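Local coordinates for UDP-N-acetylglucosamine 2-epimerase (Methanocaldococcus jannaschii, PDB 4NES), which probably catalyses the reversible epimerization at C-2 of UDP-N-acetylglucosamine to give UDP-N-acetylmannosamine, working as a homodimer, at residues V212-V222 and L248-L257. Sequence-based numbering, arbitrary orientation.
Sequences VDNKERLKNIV and LKEFNLFDKL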
loop_
_atom_site.group_PDB
_atom_site.type_symbol
_atom_site.label_atom_id
_atom_site.label_comp_id
_atom_site.label_asym_id
_atom_site.label_seq_id
_atom_site.Cartn_x
_atom_site.Cartn_y
_atom_site.Cartn_z
ATOM N N VAL A 212 -15.197 8.263 17.292
ATOM C CA VAL A 212 -16.586 7.854 17.459
ATOM C C VAL A 212 -16.743 6.350 17.656
ATOM O O VAL A 212 -17.781 5.896 18.131
ATOM C CB VAL A 212 -17.492 8.348 16.289
ATOM C CG1 VAL A 212 -17.341 9.862 16.069
ATOM C CG2 VAL A 212 -17.181 7.585 14.993
ATOM N N ASP A 213 -15.719 5.580 17.302
ATOM C CA ASP A 213 -15.760 4.128 17.506
ATOM C C ASP A 213 -15.323 3.751 18.921
ATOM O O ASP A 213 -15.493 2.607 19.338
ATOM C CB ASP A 213 -14.846 3.385 16.528
ATOM C CG ASP A 213 -15.298 3.478 15.085
ATOM O OD1 ASP A 213 -16.369 4.058 14.785
ATOM O OD2 ASP A 213 -14.557 2.951 14.230
ATOM N N ASN A 214 -14.742 4.716 19.629
ATOM C CA ASN A 214 -14.169 4.541 20.966
ATOM C C ASN A 214 -15.115 5.221 21.949
ATOM O O ASN A 214 -15.176 6.450 21.998
ATOM C CB ASN A 214 -12.785 5.218 20.980
ATOM C CG ASN A 214 -12.061 5.127 22.319
ATOM O OD1 ASN A 214 -12.667 5.056 23.384
ATOM N ND2 ASN A 214 -10.735 5.174 22.259
ATOM N N LYS A 215 -15.847 4.431 22.736
ATOM C CA LYS A 215 -16.913 4.983 23.575
ATOM C C LYS A 215 -16.463 6.039 24.585
ATOM O O LYS A 215 -17.136 7.053 24.769
ATOM C CB LYS A 215 -17.706 3.883 24.287
ATOM C CG LYS A 215 -18.795 4.440 25.210
ATOM C CD LYS A 215 -19.565 3.348 25.921
ATOM C CE LYS A 215 -20.668 3.939 26.787
ATOM N NZ LYS A 215 -21.545 2.877 27.360
ATOM N N GLU A 216 -15.335 5.825 25.249
ATOM C CA GLU A 216 -14.943 6.802 26.258
ATOM C C GLU A 216 -14.378 8.096 25.631
ATOM O O GLU A 216 -14.505 9.175 26.216
ATOM C CB GLU A 216 -14.048 6.172 27.332
ATOM C CG GLU A 216 -14.724 4.992 28.075
ATOM C CD GLU A 216 -15.933 5.406 28.920
ATOM O OE1 GLU A 216 -15.811 6.360 29.712
ATOM O OE2 GLU A 216 -17.008 4.778 28.809
ATOM N N ARG A 217 -13.806 8.004 24.429
ATOM C CA ARG A 217 -13.438 9.218 23.703
ATOM C C ARG A 217 -14.688 9.975 23.267
ATOM O O ARG A 217 -14.770 11.195 23.414
ATOM C CB ARG A 217 -12.567 8.918 22.478
ATOM C CG ARG A 217 -11.069 8.983 22.735
ATOM C CD ARG A 217 -10.276 9.043 21.431
ATOM N NE ARG A 217 -10.273 10.370 20.814
ATOM C CZ ARG A 217 -9.339 11.294 21.025
ATOM N NH1 ARG A 217 -8.330 11.044 21.850
ATOM N NH2 ARG A 217 -9.414 12.472 20.416
ATOM N N LEU A 218 -15.664 9.243 22.739
ATOM C CA LEU A 218 -16.920 9.851 22.310
ATOM C C LEU A 218 -17.658 10.476 23.491
ATOM O O LEU A 218 -18.180 11.586 23.385
ATOM C CB LEU A 218 -17.805 8.820 21.609
ATOM C CG LEU A 218 -19.089 9.331 20.951
ATOM C CD1 LEU A 218 -18.788 10.485 20.005
ATOM C CD2 LEU A 218 -19.760 8.197 20.206
ATOM N N LYS A 219 -17.692 9.762 24.615
ATOM C CA LYS A 219 -18.295 10.291 25.834
ATOM C C LYS A 219 -17.593 11.574 26.285
ATOM O O LYS A 219 -18.246 12.552 26.663
ATOM C CB LYS A 219 -18.248 9.248 26.952
ATOM C CG LYS A 219 -18.519 9.829 28.327
ATOM C CD LYS A 219 -18.514 8.757 29.399
ATOM C CE LYS A 219 -19.717 7.842 29.260
ATOM N NZ LYS A 219 -19.727 6.783 30.305
ATOM N N ASN A 220 -16.263 11.564 26.242
ATOM C CA ASN A 220 -15.487 12.747 26.618
ATOM C C ASN A 220 -15.811 13.964 25.762
ATOM O O ASN A 220 -15.903 15.078 26.262
ATOM C CB ASN A 220 -13.990 12.460 26.553
ATOM C CG ASN A 220 -13.481 11.735 27.776
ATOM O OD1 ASN A 220 -14.144 11.701 28.810
ATOM N ND2 ASN A 220 -12.295 11.147 27.663
ATOM N N ILE A 221 -15.960 13.744 24.459
ATOM C CA ILE A 221 -16.278 14.827 23.539
ATOM C C ILE A 221 -17.690 15.363 23.787
ATOM O O ILE A 221 -17.896 16.578 23.856
ATOM C CB ILE A 221 -16.118 14.371 22.076
ATOM C CG1 ILE A 221 -14.638 14.181 21.754
ATOM C CG2 ILE A 221 -16.734 15.391 21.115
ATOM C CD1 ILE A 221 -14.384 13.406 20.485
ATOM N N VAL A 222 -18.658 14.461 23.930
ATOM C CA VAL A 222 -20.021 14.865 24.277
ATOM C C VAL A 222 -20.069 15.676 25.584
ATOM O O VAL A 222 -20.724 16.720 25.635
ATOM C CB VAL A 222 -20.975 13.658 24.345
ATOM C CG1 VAL A 222 -22.313 14.060 24.954
ATOM C CG2 VAL A 222 -21.177 13.072 22.953
ATOM N N LEU A 248 -23.300 6.621 18.331
ATOM C CA LEU A 248 -23.955 7.291 19.453
ATOM C C LEU A 248 -25.088 6.445 20.020
ATOM O O LEU A 248 -25.273 6.380 21.238
ATOM C CB LEU A 248 -24.476 8.671 19.050
ATOM C CG LEU A 248 -23.393 9.741 18.917
ATOM C CD1 LEU A 248 -23.927 10.932 18.141
ATOM C CD2 LEU A 248 -22.900 10.171 20.294
ATOM N N LYS A 249 -25.837 5.793 19.136
ATOM C CA LYS A 249 -26.922 4.919 19.574
ATOM C C LYS A 249 -26.366 3.648 20.209
ATOM O O LYS A 249 -26.903 3.158 21.202
ATOM C CB LYS A 249 -27.842 4.579 18.401
ATOM C CG LYS A 249 -28.647 5.766 17.892
ATOM C CD LYS A 249 -29.315 5.450 16.563
ATOM C CE LYS A 249 -30.257 6.560 16.139
ATOM N NZ LYS A 249 -31.452 6.629 17.016
ATOM N N GLU A 250 -25.286 3.122 19.639
ATOM C CA GLU A 250 -24.655 1.916 20.175
ATOM C C GLU A 250 -24.163 2.125 21.607
ATOM O O GLU A 250 -24.270 1.228 22.453
ATOM C CB GLU A 250 -23.490 1.480 19.284
ATOM C CG GLU A 250 -22.671 0.345 19.886
ATOM C CD GLU A 250 -21.512 -0.077 19.009
ATOM O OE1 GLU A 250 -21.244 0.612 18.004
ATOM O OE2 GLU A 250 -20.875 -1.104 19.329
ATOM N N PHE A 251 -23.642 3.318 21.878
ATOM C CA PHE A 251 -23.066 3.630 23.180
ATOM C C PHE A 251 -24.049 4.342 24.106
ATOM O O PHE A 251 -23.657 4.839 25.163
ATOM C CB PHE A 251 -21.801 4.477 23.003
ATOM C CG PHE A 251 -20.714 3.788 22.228
ATOM C CD1 PHE A 251 -20.525 2.418 22.344
ATOM C CD2 PHE A 251 -19.895 4.503 21.368
ATOM C CE1 PHE A 251 -19.525 1.775 21.626
ATOM C CE2 PHE A 251 -18.900 3.866 20.644
ATOM C CZ PHE A 251 -18.712 2.504 20.772
ATOM N N ASN A 252 -25.316 4.387 23.702
ATOM C CA ASN A 252 -26.367 5.061 24.470
ATOM C C ASN A 252 -26.061 6.520 24.808
ATOM O O ASN A 252 -26.232 6.952 25.945
ATOM C CB ASN A 252 -26.715 4.280 25.743
ATOM C CG ASN A 252 -28.044 3.561 25.638
ATOM O OD1 ASN A 252 -28.102 2.390 25.265
ATOM N ND2 ASN A 252 -29.125 4.263 25.966
ATOM N N LEU A 253 -25.609 7.272 23.809
ATOM C CA LEU A 253 -25.342 8.695 23.984
ATOM C C LEU A 253 -26.270 9.546 23.129
ATOM O O LEU A 253 -26.402 10.749 23.358
ATOM C CB LEU A 253 -23.892 9.021 23.628
ATOM C CG LEU A 253 -22.795 8.517 24.561
ATOM C CD1 LEU A 253 -21.421 8.819 23.962
ATOM C CD2 LEU A 253 -22.936 9.162 25.930
ATOM N N PHE A 254 -26.906 8.925 22.139
ATOM C CA PHE A 254 -27.741 9.670 21.205
ATOM C C PHE A 254 -28.891 10.382 21.899
ATOM O O PHE A 254 -29.089 11.579 21.700
ATOM C CB PHE A 254 -28.280 8.778 20.085
ATOM C CG PHE A 254 -28.925 9.552 18.970
ATOM C CD1 PHE A 254 -28.147 10.265 18.068
ATOM C CD2 PHE A 254 -30.305 9.592 18.836
ATOM C CE1 PHE A 254 -28.727 10.989 17.049
ATOM C CE2 PHE A 254 -30.894 10.316 17.814
ATOM C CZ PHE A 254 -30.103 11.016 16.921
ATOM N N ASP A 255 -29.642 9.649 22.717
ATOM C CA ASP A 255 -30.787 10.230 23.408
ATOM C C ASP A 255 -30.405 11.393 24.329
ATOM O O ASP A 255 -31.186 12.319 24.516
ATOM C CB ASP A 255 -31.565 9.152 24.167
ATOM C CG ASP A 255 -32.508 8.378 23.269
ATOM O OD1 ASP A 255 -32.354 8.457 22.031
ATOM O OD2 ASP A 255 -33.399 7.682 23.802
ATOM N N LYS A 256 -29.197 11.361 24.880
ATOM C CA LYS A 256 -28.715 12.481 25.685
ATOM C C LYS A 256 -28.478 13.765 24.881
ATOM O O LYS A 256 -28.727 14.861 25.380
ATOM C CB LYS A 256 -27.467 12.083 26.469
ATOM C CG LYS A 256 -27.788 11.232 27.679
ATOM C CD LYS A 256 -26.591 10.422 28.136
ATOM C CE LYS A 256 -26.962 8.953 28.280
ATOM N NZ LYS A 256 -25.782 8.100 28.591
ATOM N N LEU A 257 -27.999 13.636 23.642
ATOM C CA LEU A 257 -27.832 14.799 22.770
ATOM C C LEU A 257 -29.184 15.387 22.392
ATOM O O LEU A 257 -29.404 16.593 22.505
ATOM C CB LEU A 257 -27.082 14.428 21.487
ATOM C CG LEU A 257 -25.582 14.147 21.510
ATOM C CD1 LEU A 257 -25.123 13.795 20.107
ATOM C CD2 LEU A 257 -24.788 15.328 22.036
#
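A CH-pi contact of K215 with F251, continued by a row of aliphatic side chains, joins the start of helix 215-232 to the turn between helices 242-250 and 254-259. CB of K215 stands almost on the normal of the F251 ring, 3.5 Å from its centroid. The lysine chain is extended, its CG placed anti to the backbone N by a chi1 of 178°, and runs back along F251 until its CE lies 3.5 Å from F251 O. The ring edge meets backbone oxygens, V212 O 3.4 Å from F251 CE2 and D213 O near CZ, while CD2 of L218 touches it close to the ring plane. Were F251 replaced by an alanine, the K215 methylenes would probably lose their aromatic platform and a gap is likely to open beside L218. Helix 215-232 leads into strand 235-239, helix 242-250 follows that strand, and helix 254-259 leads into strand 263-266, all of the parallel C-terminal sheet of this two-domain GT-B fold. A Schellman motif ends helix 242-250: N252, with positive phi, is its C-prime residue, and L253 N donates to L248 O. That reversal presents L253, whose CD1 packs 3.8 Å from L218 CG. L218 also crosses L248 at about a right angle, their CD2 methyls 3.7 Å apart. Farther along, V222 CG1 meets L257 CD2 at 4.0 Å. At the other end the D213 carboxylate makes salt bridges to R243 and R247.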